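NAD-dependent formate dehydrogenase gamma subunit (Cupriavidus necator, PDB 6VW7) binds a [2Fe-2S] cluster in a thioredoxin-like domain and probably passes electrons within a cytosolic NAD-dependent formate dehydrogenase. Local coordinates at residues 22-27 / 32-37; 98-103 / 146-151; 73-78 / 122-127; 37-40 / 44-47. All coordinates share one frame; numbering follows the deposited sequence.

Contact 1: 22-27 / 32-37; sequences AARQDI and LPILHE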
loop_
_atom_site.group_PDB
_atom_site.type_symbol
_atom_site.label_atom_id
_atom_site.label_comp_id
_atom_site.label_asym_id
_atom_site.label_seq_id
_atom_site.Cartn_x
_atom_site.Cartn_y
_atom_site.Cartn_z
ATOM N N ALA A 22 13.828 20.496 -19.314
ATOM C CA ALA A 22 14.346 20.168 -20.639
ATOM C C ALA A 22 14.755 18.703 -20.749
ATOM O O ALA A 22 14.639 18.108 -21.829
ATOM C CB ALA A 22 15.538 21.069 -20.985
ATOM N N ALA A 23 15.275 18.120 -19.668
ATOM C CA ALA A 23 15.652 16.711 -19.694
ATOM C C ALA A 23 14.426 15.800 -19.770
ATOM O O ALA A 23 14.536 14.649 -20.218
ATOM C CB ALA A 23 16.465 16.356 -18.447
ATOM N N ARG A 24 13.272 16.274 -19.325
ATOM C CA ARG A 24 12.087 15.426 -19.216
ATOM C C ARG A 24 11.027 15.734 -20.262
ATOM O O ARG A 24 9.983 15.068 -20.289
ATOM C CB ARG A 24 11.485 15.553 -17.814
ATOM C CG ARG A 24 12.363 14.917 -16.756
ATOM C CD ARG A 24 11.946 15.218 -15.324
ATOM N NE ARG A 24 12.826 14.496 -14.403
ATOM C CZ ARG A 24 14.084 14.848 -14.158
ATOM N NH1 ARG A 24 14.597 15.917 -14.741
ATOM N NH2 ARG A 24 14.826 14.135 -13.327
ATOM N N GLN A 25 11.275 16.698 -21.141
ATOM C CA GLN A 25 10.168 17.287 -21.879
ATOM C C GLN A 25 9.578 16.338 -22.924
ATOM O O GLN A 25 8.457 16.575 -23.391
ATOM C CB GLN A 25 10.624 18.606 -22.514
ATOM C CG GLN A 25 11.610 18.479 -23.625
ATOM C CD GLN A 25 11.880 19.838 -24.244
ATOM O OE1 GLN A 25 12.166 20.797 -23.530
ATOM N NE2 GLN A 25 11.711 19.945 -25.552
ATOM N N ASP A 26 10.284 15.262 -23.280
ATOM C CA ASP A 26 9.749 14.282 -24.216
ATOM C C ASP A 26 9.298 12.990 -23.535
ATOM O O ASP A 26 9.038 12.000 -24.222
ATOM C CB ASP A 26 10.776 13.968 -25.304
ATOM C CG ASP A 26 10.826 15.045 -26.389
ATOM O OD1 ASP A 26 10.021 16.002 -26.322
ATOM O OD2 ASP A 26 11.670 14.937 -27.306
ATOM N N ILE A 27 9.221 12.962 -22.211
ATOM C CA ILE A 27 8.721 11.777 -21.513
ATOM C C ILE A 27 7.197 11.748 -21.628
ATOM O O ILE A 27 6.544 12.787 -21.452
ATOM C CB ILE A 27 9.186 11.765 -20.052
ATOM C CG1 ILE A 27 10.710 11.558 -19.994
ATOM C CG2 ILE A 27 8.474 10.687 -19.257
ATOM C CD1 ILE A 27 11.235 11.417 -18.623
ATOM N N LEU A 32 3.977 15.279 -14.071
ATOM C CA LEU A 32 4.205 14.856 -12.687
ATOM C C LEU A 32 5.664 14.502 -12.397
ATOM O O LEU A 32 6.145 14.864 -11.311
ATOM C CB LEU A 32 3.282 13.685 -12.303
ATOM C CG LEU A 32 2.015 14.119 -11.561
ATOM C CD1 LEU A 32 1.088 14.819 -12.523
ATOM C CD2 LEU A 32 1.269 12.946 -10.862
ATOM N N PRO A 33 6.387 13.734 -13.241
ATOM C CA PRO A 33 7.834 13.562 -12.985
ATOM C C PRO A 33 8.580 14.880 -12.917
ATOM O O PRO A 33 9.527 15.020 -12.129
ATOM C CB PRO A 33 8.301 12.698 -14.164
ATOM C CG PRO A 33 7.042 11.851 -14.485
ATOM C CD PRO A 33 5.906 12.830 -14.311
ATOM N N ILE A 34 8.189 15.858 -13.737
ATOM C CA ILE A 34 8.847 17.164 -13.688
ATOM C C ILE A 34 8.560 17.844 -12.355
ATOM O O ILE A 34 9.470 18.345 -11.687
ATOM C CB ILE A 34 8.395 18.038 -14.874
ATOM C CG1 ILE A 34 9.037 17.552 -16.169
ATOM C CG2 ILE A 34 8.705 19.515 -14.618
ATOM C CD1 ILE A 34 8.538 18.273 -17.423
ATOM N N LEU A 35 7.290 17.852 -11.939
ATOM C CA LEU A 35 6.927 18.511 -10.689
ATOM C C LEU A 35 7.615 17.845 -9.502
ATOM O O LEU A 35 8.062 18.530 -8.576
ATOM C CB LEU A 35 5.402 18.502 -10.506
ATOM C CG LEU A 35 4.595 19.358 -11.493
ATOM C CD1 LEU A 35 3.056 19.175 -11.297
ATOM C CD2 LEU A 35 4.967 20.812 -11.363
ATOM N N HIS A 36 7.705 16.510 -9.511
ATOM C CA HIS A 36 8.441 15.795 -8.467
ATOM C C HIS A 36 9.915 16.204 -8.426
ATOM O O HIS A 36 10.483 16.425 -7.349
ATOM C CB HIS A 36 8.327 14.287 -8.684
ATOM C CG HIS A 36 7.038 13.701 -8.185
ATOM N ND1 HIS A 36 6.608 13.847 -6.883
ATOM C CD2 HIS A 36 6.087 12.969 -8.816
ATOM C CE1 HIS A 36 5.456 13.216 -6.729
ATOM N NE2 HIS A 36 5.112 12.687 -7.890
ATOM N N GLU A 37 10.569 16.266 -9.584
ATOM C CA GLU A 37 12.003 16.574 -9.577
ATOM C C GLU A 37 12.269 18.007 -9.116
ATOM O O GLU A 37 13.233 18.256 -8.387
ATOM C CB GLU A 37 12.615 16.341 -10.961
ATOM C CG GLU A 37 14.146 16.562 -11.029
ATOM C CD GLU A 37 14.961 15.531 -10.240
ATOM O OE1 GLU A 37 14.365 14.587 -9.666
ATOM O OE2 GLU A 37 16.210 15.672 -10.197
#
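Arg24 of helix 14-24 reaches over to Ile34 and Glu37 of helix 31-42. Its CB lies against Ile34 CG1 at 3.6 Å, and the two side chains lie alongside each other, pointing opposite ways. Ile34 CG1 stands anti to the carbonyl carbon (chi1 -74°), which aims it and CD1 at the arginine stem. The Arg24 chain runs extended from CG to NE along the isoleucine, with CD still 3.8 Å from Ile34 CG1; it also passes the carbonyl of Pro33, with CD 4.0 Å from Pro33 O. NE then reaches the methylenes of Glu37, 3.9 Å from Glu37 CB. The guanidinium presents a face to this glutamate: Glu37 CG lies 3.6 Å from Arg24 CZ, displaced toward the rim of the group. The carboxylate is nearly parallel to it, with planes 13° apart. This geometry makes the salt bridge one of charge alone: Arg24 NH2 is 3.7 Å from Glu37 OE1, a long distance, and the oxygen lies well out of the guanidinium plane. The stronger polar partner of the arginine is the Ile20 carbonyl, hydrogen-bonded to NH1 from within helix 14-24. A type I turn runs from Arg24 to Ile27, closed by Ile27 N to Arg24 O at 3.0 Å. Helices 14-24 and 31-42 belong to the N-terminal helical part of the subunit; Ile34 also packs on Ile53 and Leu57 of helix 50-57, while Pro33 meets Arg264 of the beta subunit.

Contact 2: 98-103 / 146-151; sequences EALAEH and GYVDAR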
loop_
_atom_site.group_PDB
_atom_site.type_symbol
_atom_site.label_atom_id
_atom_site.label_comp_id
_atom_site.label_asym_id
_atom_site.label_seq_id
_atom_site.Cartn_x
_atom_site.Cartn_y
_atom_site.Cartn_z
ATOM N N GLU A 98 -5.966 10.033 16.797
ATOM C CA GLU A 98 -6.657 11.301 17.025
ATOM C C GLU A 98 -6.050 12.063 18.196
ATOM O O GLU A 98 -5.814 13.274 18.102
ATOM C CB GLU A 98 -8.140 11.057 17.292
ATOM C CG GLU A 98 -8.852 10.160 16.289
ATOM C CD GLU A 98 -9.020 8.724 16.814
ATOM O OE1 GLU A 98 -10.206 8.294 16.930
ATOM O OE2 GLU A 98 -7.997 8.081 17.201
ATOM N N ALA A 99 -5.776 11.368 19.302
ATOM C CA ALA A 99 -5.125 12.017 20.438
ATOM C C ALA A 99 -3.709 12.457 20.083
ATOM O O ALA A 99 -3.257 13.519 20.525
ATOM C CB ALA A 99 -5.108 11.077 21.645
ATOM N N LEU A 100 -2.998 11.655 19.290
ATOM C CA LEU A 100 -1.651 12.034 18.880
ATOM C C LEU A 100 -1.669 13.322 18.069
ATOM O O LEU A 100 -0.804 14.188 18.248
ATOM C CB LEU A 100 -1.007 10.902 18.079
ATOM C CG LEU A 100 0.362 11.212 17.459
ATOM C CD1 LEU A 100 1.430 11.471 18.525
ATOM C CD2 LEU A 100 0.795 10.088 16.524
ATOM N N ALA A 101 -2.655 13.466 17.172
ATOM C CA ALA A 101 -2.770 14.684 16.370
ATOM C C ALA A 101 -3.087 15.897 17.240
ATOM O O ALA A 101 -2.587 17.000 16.987
ATOM C CB ALA A 101 -3.835 14.506 15.292
ATOM N N GLU A 102 -3.926 15.721 18.261
ATOM C CA GLU A 102 -4.198 16.820 19.177
ATOM C C GLU A 102 -2.946 17.193 19.952
ATOM O O GLU A 102 -2.641 18.379 20.127
ATOM C CB GLU A 102 -5.313 16.444 20.150
ATOM C CG GLU A 102 -6.653 16.174 19.514
ATOM C CD GLU A 102 -7.560 15.362 20.426
ATOM O OE1 GLU A 102 -8.582 14.825 19.940
ATOM O OE2 GLU A 102 -7.237 15.250 21.631
ATOM N N HIS A 103 -2.206 16.189 20.430
ATOM C CA HIS A 103 -0.981 16.469 21.167
ATOM C C HIS A 103 0.049 17.159 20.287
ATOM O O HIS A 103 0.711 18.108 20.721
ATOM C CB HIS A 103 -0.385 15.190 21.746
ATOM C CG HIS A 103 0.979 15.395 22.326
ATOM N ND1 HIS A 103 1.183 16.070 23.510
ATOM C CD2 HIS A 103 2.208 15.064 21.865
ATOM C CE1 HIS A 103 2.479 16.127 23.766
ATOM N NE2 HIS A 103 3.124 15.524 22.783
ATOM N N GLY A 146 6.859 4.094 14.183
ATOM C CA GLY A 146 5.666 3.367 14.544
ATOM C C GLY A 146 5.420 3.451 16.041
ATOM O O GLY A 146 6.297 3.824 16.821
ATOM N N TYR A 147 4.196 3.068 16.427
ATOM C CA TYR A 147 3.756 3.031 17.825
ATOM C C TYR A 147 3.917 4.391 18.498
ATOM O O TYR A 147 4.375 4.484 19.636
ATOM C CB TYR A 147 4.498 1.964 18.639
ATOM C CG TYR A 147 4.437 0.545 18.106
ATOM C CD1 TYR A 147 3.231 -0.048 17.768
ATOM C CD2 TYR A 147 5.586 -0.225 18.017
ATOM C CE1 TYR A 147 3.187 -1.360 17.293
ATOM C CE2 TYR A 147 5.545 -1.528 17.550
ATOM C CZ TYR A 147 4.351 -2.088 17.191
ATOM O OH TYR A 147 4.334 -3.391 16.737
ATOM N N VAL A 148 3.558 5.460 17.795
ATOM C CA VAL A 148 3.915 6.796 18.260
ATOM C C VAL A 148 2.873 7.286 19.260
ATOM O O VAL A 148 1.693 7.432 18.929
ATOM C CB VAL A 148 4.059 7.776 17.088
ATOM C CG1 VAL A 148 4.442 9.174 17.607
ATOM C CG2 VAL A 148 5.076 7.264 16.087
ATOM N N ASP A 149 3.312 7.558 20.482
ATOM C CA ASP A 149 2.491 8.214 21.484
ATOM C C ASP A 149 3.078 9.596 21.780
ATOM O O ASP A 149 4.034 10.039 21.128
ATOM C CB ASP A 149 2.387 7.330 22.730
ATOM C CG ASP A 149 3.736 7.091 23.398
ATOM O OD1 ASP A 149 4.759 7.678 22.961
ATOM O OD2 ASP A 149 3.768 6.295 24.359
ATOM N N ALA A 150 2.501 10.284 22.768
ATOM C CA ALA A 150 2.922 11.652 23.056
ATOM C C ALA A 150 4.395 11.709 23.444
ATOM O O ALA A 150 5.129 12.606 23.001
ATOM C CB ALA A 150 2.048 12.245 24.162
ATOM N N ARG A 151 4.853 10.751 24.252
ATOM C CA ARG A 151 6.260 10.736 24.639
ATOM C C ARG A 151 7.159 10.552 23.420
ATOM O O ARG A 151 8.074 11.351 23.188
ATOM C CB ARG A 151 6.515 9.644 25.680
#
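A CH-pi contact between His103 and Ala150, continued by an apolar cluster of Leu100 and Val148, joins helix 97-108 to the loop and first turn that start helix 150-160. The methyl of Ala150 sits almost squarely above the imidazole: Ala150 CB is 3.6 Å from the centroid of the His103 ring and 9° off its normal. The ring is also held by its NE2, hydrogen-bonded to Asp154 OD1 one turn further along the C-terminal helix, so that face packing and a polar bond to the same helix together fix its rotation. One helical turn back, Leu100 projects with CG anti to the backbone N (chi1 174°), and both of its methyls reach Val148. Val148 CG1 is 3.9 Å from Leu100 CD1 and equally far from Leu100 CD2, while CD2 also lies 3.7 Å from Val148 O. In this thioredoxin-like fold, helix 150-160 follows the hairpin of strands 138-140 and 143-145, and both Leu100 and Val148 pack on Val138 of that hairpin and on Phe153 of the helix. Asp149 is the N-cap of the C-terminal helix, its OD1 accepting from Arg152 N, and its own carbonyl oxygen is 4.0 Å from Leu100 CD1. The Leu100 side chain is about 9 Å from the [2Fe-2S] cluster and about 7 Å from the side chains of the cluster ligands Cys87 and Cys92.

Contact 3: 73-78 / 122-127; sequences HFRQQP and TLEPVY
The ionic part of this contact is a single-point salt bridge between Arg75 and Glu124, whose side chains reach toward each other from the loop and the strand. Its modelled length, 2.4 Å from Arg75 NH2 to Glu124 OE2, is too short to be trusted, and Arg75 has two deposited conformers, so the pairing is surer than its distance. In the given conformer Arg75 NH2 points at Glu124 OE2, the arginine chain bending at chi3 (70°), which turns the guanidinium toward the strand. The carboxylate oxygen lies at the edge of the guanidinium, near its plane, but the two flat groups are turned 67° apart, unlike a coplanar two-bond pairing. Among the hydrogen bonds around it, Glu124 OE1 is bonded to His113 ND1, so in this conformer the carboxylate has a partner at each oxygen; Thr122 OG1 is bonded to Thr115 OG1 and to Gly80 N. Van der Waals contact is slight: the Thr122 CG2 methyl comes within 4.4 Å of Arg75 NH1, with the threonine hydroxyl committed to its other partners. Strand 121-126 lies between strands 114-115 and 82-87 in the mixed sheet of the thioredoxin-like domain, with Thr122 and Glu124 both bonded through their backbones to Val84. The 73-78 loop leads from helix 61-70 toward strand 82-87, so the ion pair ties the connection from the helical part to the sheet it enters.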
loop_
_atom_site.group_PDB
_atom_site.type_symbol
_atom_site.label_atom_id
_atom_site.label_comp_id
_atom_site.label_asym_id
_atom_site.label_seq_id
_atom_site.Cartn_x
_atom_site.Cartn_y
_atom_site.Cartn_z
ATOM N N HIS A 73 0.367 16.431 -2.555
ATOM C CA HIS A 73 1.786 16.235 -2.296
ATOM C C HIS A 73 2.602 17.474 -2.654
ATOM O O HIS A 73 3.598 17.767 -1.985
ATOM C CB HIS A 73 2.299 15.007 -3.056
ATOM C CG HIS A 73 3.772 14.778 -2.918
ATOM N ND1 HIS A 73 4.331 14.165 -1.818
ATOM C CD2 HIS A 73 4.801 15.083 -3.743
ATOM C CE1 HIS A 73 5.646 14.113 -1.965
ATOM N NE2 HIS A 73 5.954 14.654 -3.128
ATOM N N PHE A 74 2.172 18.245 -3.653
ATOM C CA PHE A 74 2.981 19.345 -4.189
ATOM C C PHE A 74 2.770 20.615 -3.375
ATOM O O PHE A 74 1.635 20.971 -3.057
ATOM C CB PHE A 74 2.629 19.609 -5.658
ATOM C CG PHE A 74 2.996 18.473 -6.584
ATOM C CD1 PHE A 74 4.249 17.884 -6.518
ATOM C CD2 PHE A 74 2.089 18.003 -7.521
ATOM C CE1 PHE A 74 4.592 16.833 -7.363
ATOM C CE2 PHE A 74 2.421 16.953 -8.370
ATOM C CZ PHE A 74 3.658 16.362 -8.291
ATOM N N ARG A 75 3.850 21.305 -3.035
ATOM C CA ARG A 75 3.731 22.576 -2.340
ATOM C C ARG A 75 4.312 23.685 -3.201
ATOM O O ARG A 75 5.262 23.472 -3.958
ATOM C CB ARG A 75 4.396 22.550 -0.953
ATOM C CG ARG A 75 5.771 21.935 -0.873
ATOM C CD ARG A 75 6.228 21.847 0.589
ATOM N NE ARG A 75 5.473 20.857 1.353
ATOM C CZ ARG A 75 4.600 21.141 2.320
ATOM N NH1 ARG A 75 4.361 22.399 2.670
ATOM N NH2 ARG A 75 3.970 20.160 2.947
ATOM N N GLN A 76 3.697 24.860 -3.104
ATOM C CA GLN A 76 4.096 26.025 -3.881
ATOM C C GLN A 76 4.915 27.027 -3.081
ATOM O O GLN A 76 5.276 28.075 -3.616
ATOM C CB GLN A 76 2.857 26.703 -4.475
ATOM C CG GLN A 76 2.203 25.857 -5.547
ATOM C CD GLN A 76 0.913 26.446 -6.081
ATOM O OE1 GLN A 76 0.869 26.954 -7.206
ATOM N NE2 GLN A 76 -0.155 26.363 -5.284
ATOM N N GLN A 77 5.187 26.747 -1.813
ATOM C CA GLN A 77 6.039 27.573 -0.974
ATOM C C GLN A 77 6.884 26.647 -0.114
ATOM O O GLN A 77 6.451 25.536 0.204
ATOM C CB GLN A 77 5.215 28.517 -0.082
ATOM N N PRO A 78 8.079 27.076 0.293
ATOM C CA PRO A 78 8.943 26.183 1.076
ATOM C C PRO A 78 8.270 25.742 2.369
ATOM O O PRO A 78 7.483 26.476 2.969
ATOM C CB PRO A 78 10.179 27.044 1.359
ATOM C CG PRO A 78 10.162 28.095 0.302
ATOM C CD PRO A 78 8.721 28.371 0.017
ATOM N N THR A 122 7.159 21.523 9.841
ATOM C CA THR A 122 5.864 21.676 9.183
ATOM C C THR A 122 5.041 20.429 9.482
ATOM O O THR A 122 5.479 19.309 9.196
ATOM C CB THR A 122 6.019 21.869 7.672
ATOM O OG1 THR A 122 6.631 23.140 7.410
ATOM C CG2 THR A 122 4.668 21.808 6.978
ATOM N N LEU A 123 3.858 20.629 10.056
ATOM C CA LEU A 123 2.965 19.541 10.445
ATOM C C LEU A 123 1.952 19.294 9.330
ATOM O O LEU A 123 1.214 20.208 8.947
ATOM C CB LEU A 123 2.258 19.887 11.753
ATOM C CG LEU A 123 1.330 18.835 12.351
ATOM C CD1 LEU A 123 2.129 17.604 12.721
ATOM C CD2 LEU A 123 0.638 19.426 13.564
ATOM N N GLU A 124 1.930 18.069 8.798
ATOM C CA GLU A 124 1.041 17.684 7.708
ATOM C C GLU A 124 0.291 16.404 8.046
ATOM O O GLU A 124 0.860 15.500 8.673
ATOM C CB GLU A 124 1.828 17.460 6.408
ATOM C CG GLU A 124 2.528 18.692 5.857
ATOM C CD GLU A 124 1.608 19.581 5.033
ATOM O OE1 GLU A 124 0.388 19.303 4.948
ATOM O OE2 GLU A 124 2.117 20.567 4.462
ATOM N N PRO A 125 -0.969 16.277 7.627
ATOM C CA PRO A 125 -1.636 14.982 7.720
ATOM C C PRO A 125 -1.236 14.115 6.537
ATOM O O PRO A 125 -0.863 14.601 5.468
ATOM C CB PRO A 125 -3.127 15.347 7.678
ATOM C CG PRO A 125 -3.162 16.541 6.759
ATOM C CD PRO A 125 -1.813 17.270 6.936
ATOM N N VAL A 126 -1.273 12.811 6.759
ATOM C CA VAL A 126 -1.147 11.830 5.691
ATOM C C VAL A 126 -2.216 10.778 5.939
ATOM O O VAL A 126 -2.638 10.561 7.079
ATOM C CB VAL A 126 0.275 11.217 5.640
ATOM C CG1 VAL A 126 0.608 10.500 6.949
ATOM C CG2 VAL A 126 0.444 10.292 4.428
ATOM N N TYR A 127 -2.696 10.157 4.862
ATOM C CA TYR A 127 -3.802 9.203 4.934
ATOM C C TYR A 127 -3.276 7.818 4.562
ATOM O O TYR A 127 -3.356 7.376 3.412
ATOM C CB TYR A 127 -4.975 9.689 4.047
ATOM C CG TYR A 127 -5.473 11.017 4.596
ATOM C CD1 TYR A 127 -6.294 11.059 5.718
ATOM C CD2 TYR A 127 -5.042 12.224 4.054
ATOM C CE1 TYR A 127 -6.705 12.275 6.265
ATOM C CE2 TYR A 127 -5.460 13.442 4.584
ATOM C CZ TYR A 127 -6.280 13.461 5.684
ATOM O OH TYR A 127 -6.676 14.678 6.205
#

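Contact 4: 37-40 / 44-47; sequences EIQD and YIPD
The side-chain amide of Gln39 meets Ile45 through its oxygen: Gln39 OE1 is 3.5 Å from Ile45 CD1, a methyl that lies tilted out of the amide plane. Two polar bonds hold this amide, OE1 accepting from Arg75 N and NE2 donating to His73 O, which fixes its rotation and settles which end is oxygen. The chain that carries it is extended beyond CG and crosses Ile45 at about a right angle. The second residue with a flat group is Tyr44, whose side chain packs on Ala12 and Pro78, its CB directed away from the helix. Helix 31-42, in the N-terminal helical part, ends between the two segments, and the chain turns back so that Tyr44 to Pro46 pass beside the last turns of the helix before it leaves toward helix 50-57. There, Ile38 offers one branch, CG2, anti to its backbone N. This methyl touches Tyr44 O at 3.6 Å, Pro46 CD at 4.0 Å and Ile45 CG1 at 4.2 Å. The backbone N and O of Tyr44 are buried here without a partner in the model; Tyr44 N is 3.9 Å from Gln39 O. Ile38 also packs on Ile17 and Ile20, and Pro46 on Ile17, of helix 14-24.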
loop_
_atom_site.group_PDB
_atom_site.type_symbol
_atom_site.label_atom_id
_atom_site.label_comp_id
_atom_site.label_asym_id
_atom_site.label_seq_id
_atom_site.Cartn_x
_atom_site.Cartn_y
_atom_site.Cartn_z
ATOM N N GLU A 37 10.569 16.266 -9.584
ATOM C CA GLU A 37 12.003 16.574 -9.577
ATOM C C GLU A 37 12.269 18.007 -9.116
ATOM O O GLU A 37 13.233 18.256 -8.387
ATOM C CB GLU A 37 12.615 16.341 -10.961
ATOM C CG GLU A 37 14.146 16.562 -11.029
ATOM C CD GLU A 37 14.961 15.531 -10.240
ATOM O OE1 GLU A 37 14.365 14.587 -9.666
ATOM O OE2 GLU A 37 16.210 15.672 -10.197
ATOM N N ILE A 38 11.423 18.956 -9.527
ATOM C CA ILE A 38 11.532 20.330 -9.034
ATOM C C ILE A 38 11.351 20.370 -7.519
ATOM O O ILE A 38 12.183 20.922 -6.794
ATOM C CB ILE A 38 10.514 21.249 -9.738
ATOM C CG1 ILE A 38 10.772 21.291 -11.248
ATOM C CG2 ILE A 38 10.607 22.657 -9.152
ATOM C CD1 ILE A 38 9.714 22.090 -12.051
ATOM N N GLN A 39 10.262 19.781 -7.015
ATOM C CA GLN A 39 10.030 19.764 -5.571
ATOM C C GLN A 39 11.137 19.014 -4.831
ATOM O O GLN A 39 11.544 19.421 -3.736
ATOM C CB GLN A 39 8.656 19.151 -5.254
ATOM C CG GLN A 39 8.326 19.109 -3.757
ATOM C CD GLN A 39 6.840 19.196 -3.473
ATOM O OE1 GLN A 39 6.156 20.099 -3.963
ATOM N NE2 GLN A 39 6.330 18.260 -2.673
ATOM N N ASP A 40 11.610 17.894 -5.393
ATOM C CA ASP A 40 12.647 17.112 -4.719
ATOM C C ASP A 40 13.944 17.899 -4.592
ATOM O O ASP A 40 14.650 17.780 -3.587
ATOM C CB ASP A 40 12.898 15.792 -5.457
ATOM C CG ASP A 40 11.739 14.795 -5.298
ATOM O OD1 ASP A 40 10.808 15.083 -4.514
ATOM O OD2 ASP A 40 11.752 13.737 -5.970
ATOM N N TYR A 44 10.028 22.977 -3.366
ATOM C CA TYR A 44 8.675 23.397 -3.715
ATOM C C TYR A 44 8.657 23.680 -5.208
ATOM O O TYR A 44 9.696 23.665 -5.867
ATOM C CB TYR A 44 8.241 24.638 -2.917
ATOM C CG TYR A 44 9.092 25.874 -3.172
ATOM C CD1 TYR A 44 10.402 25.957 -2.701
ATOM C CD2 TYR A 44 8.590 26.955 -3.888
ATOM C CE1 TYR A 44 11.195 27.090 -2.944
ATOM C CE2 TYR A 44 9.369 28.093 -4.126
ATOM C CZ TYR A 44 10.671 28.151 -3.650
ATOM O OH TYR A 44 11.448 29.265 -3.889
ATOM N N ILE A 45 7.471 23.961 -5.737
ATOM C CA ILE A 45 7.380 24.352 -7.138
ATOM C C ILE A 45 7.095 25.850 -7.174
ATOM O O ILE A 45 5.965 26.267 -6.878
ATOM C CB ILE A 45 6.301 23.559 -7.887
ATOM C CG1 ILE A 45 6.655 22.068 -7.890
ATOM C CG2 ILE A 45 6.132 24.088 -9.309
ATOM C CD1 ILE A 45 5.646 21.260 -7.199
ATOM N N PRO A 46 8.068 26.687 -7.539
ATOM C CA PRO A 46 7.824 28.134 -7.546
ATOM C C PRO A 46 6.880 28.506 -8.671
ATOM O O PRO A 46 6.882 27.888 -9.739
ATOM C CB PRO A 46 9.214 28.740 -7.777
ATOM C CG PRO A 46 10.187 27.576 -7.809
ATOM C CD PRO A 46 9.409 26.341 -8.052
ATOM N N ASP A 47 6.077 29.547 -8.423
ATOM C CA ASP A 47 5.166 30.041 -9.453
ATOM C C ASP A 47 5.915 30.359 -10.739
ATOM O O ASP A 47 5.386 30.165 -11.841
ATOM C CB ASP A 47 4.431 31.287 -8.952
ATOM C CG ASP A 47 3.228 30.957 -8.064
ATOM O OD1 ASP A 47 2.801 29.779 -7.996
ATOM O OD2 ASP A 47 2.724 31.900 -7.415
#

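All four contacts are partly buried. Contacts 1 and 2 lie far out, each about 19 Å from the chain's centre, whereas the centre of contact 3 is about 3 Å from it. Contacts 1 and 4 both use helix 31-42 and share Glu37; contact 1 mixes aliphatic packing with a weak charge pair, whereas contact 4 is mostly apolar. Contact 3 is the most polar across its segments, although it buries the least surface, and it touches contacts 1 and 4 through the 73-75 loop. Contact 2, about 37 Å from contact 1 between centres and on the opposite side of the chain's centre, joins helix 97-108 to the start of helix 150-160 on the cluster side, through methyl and ring packing.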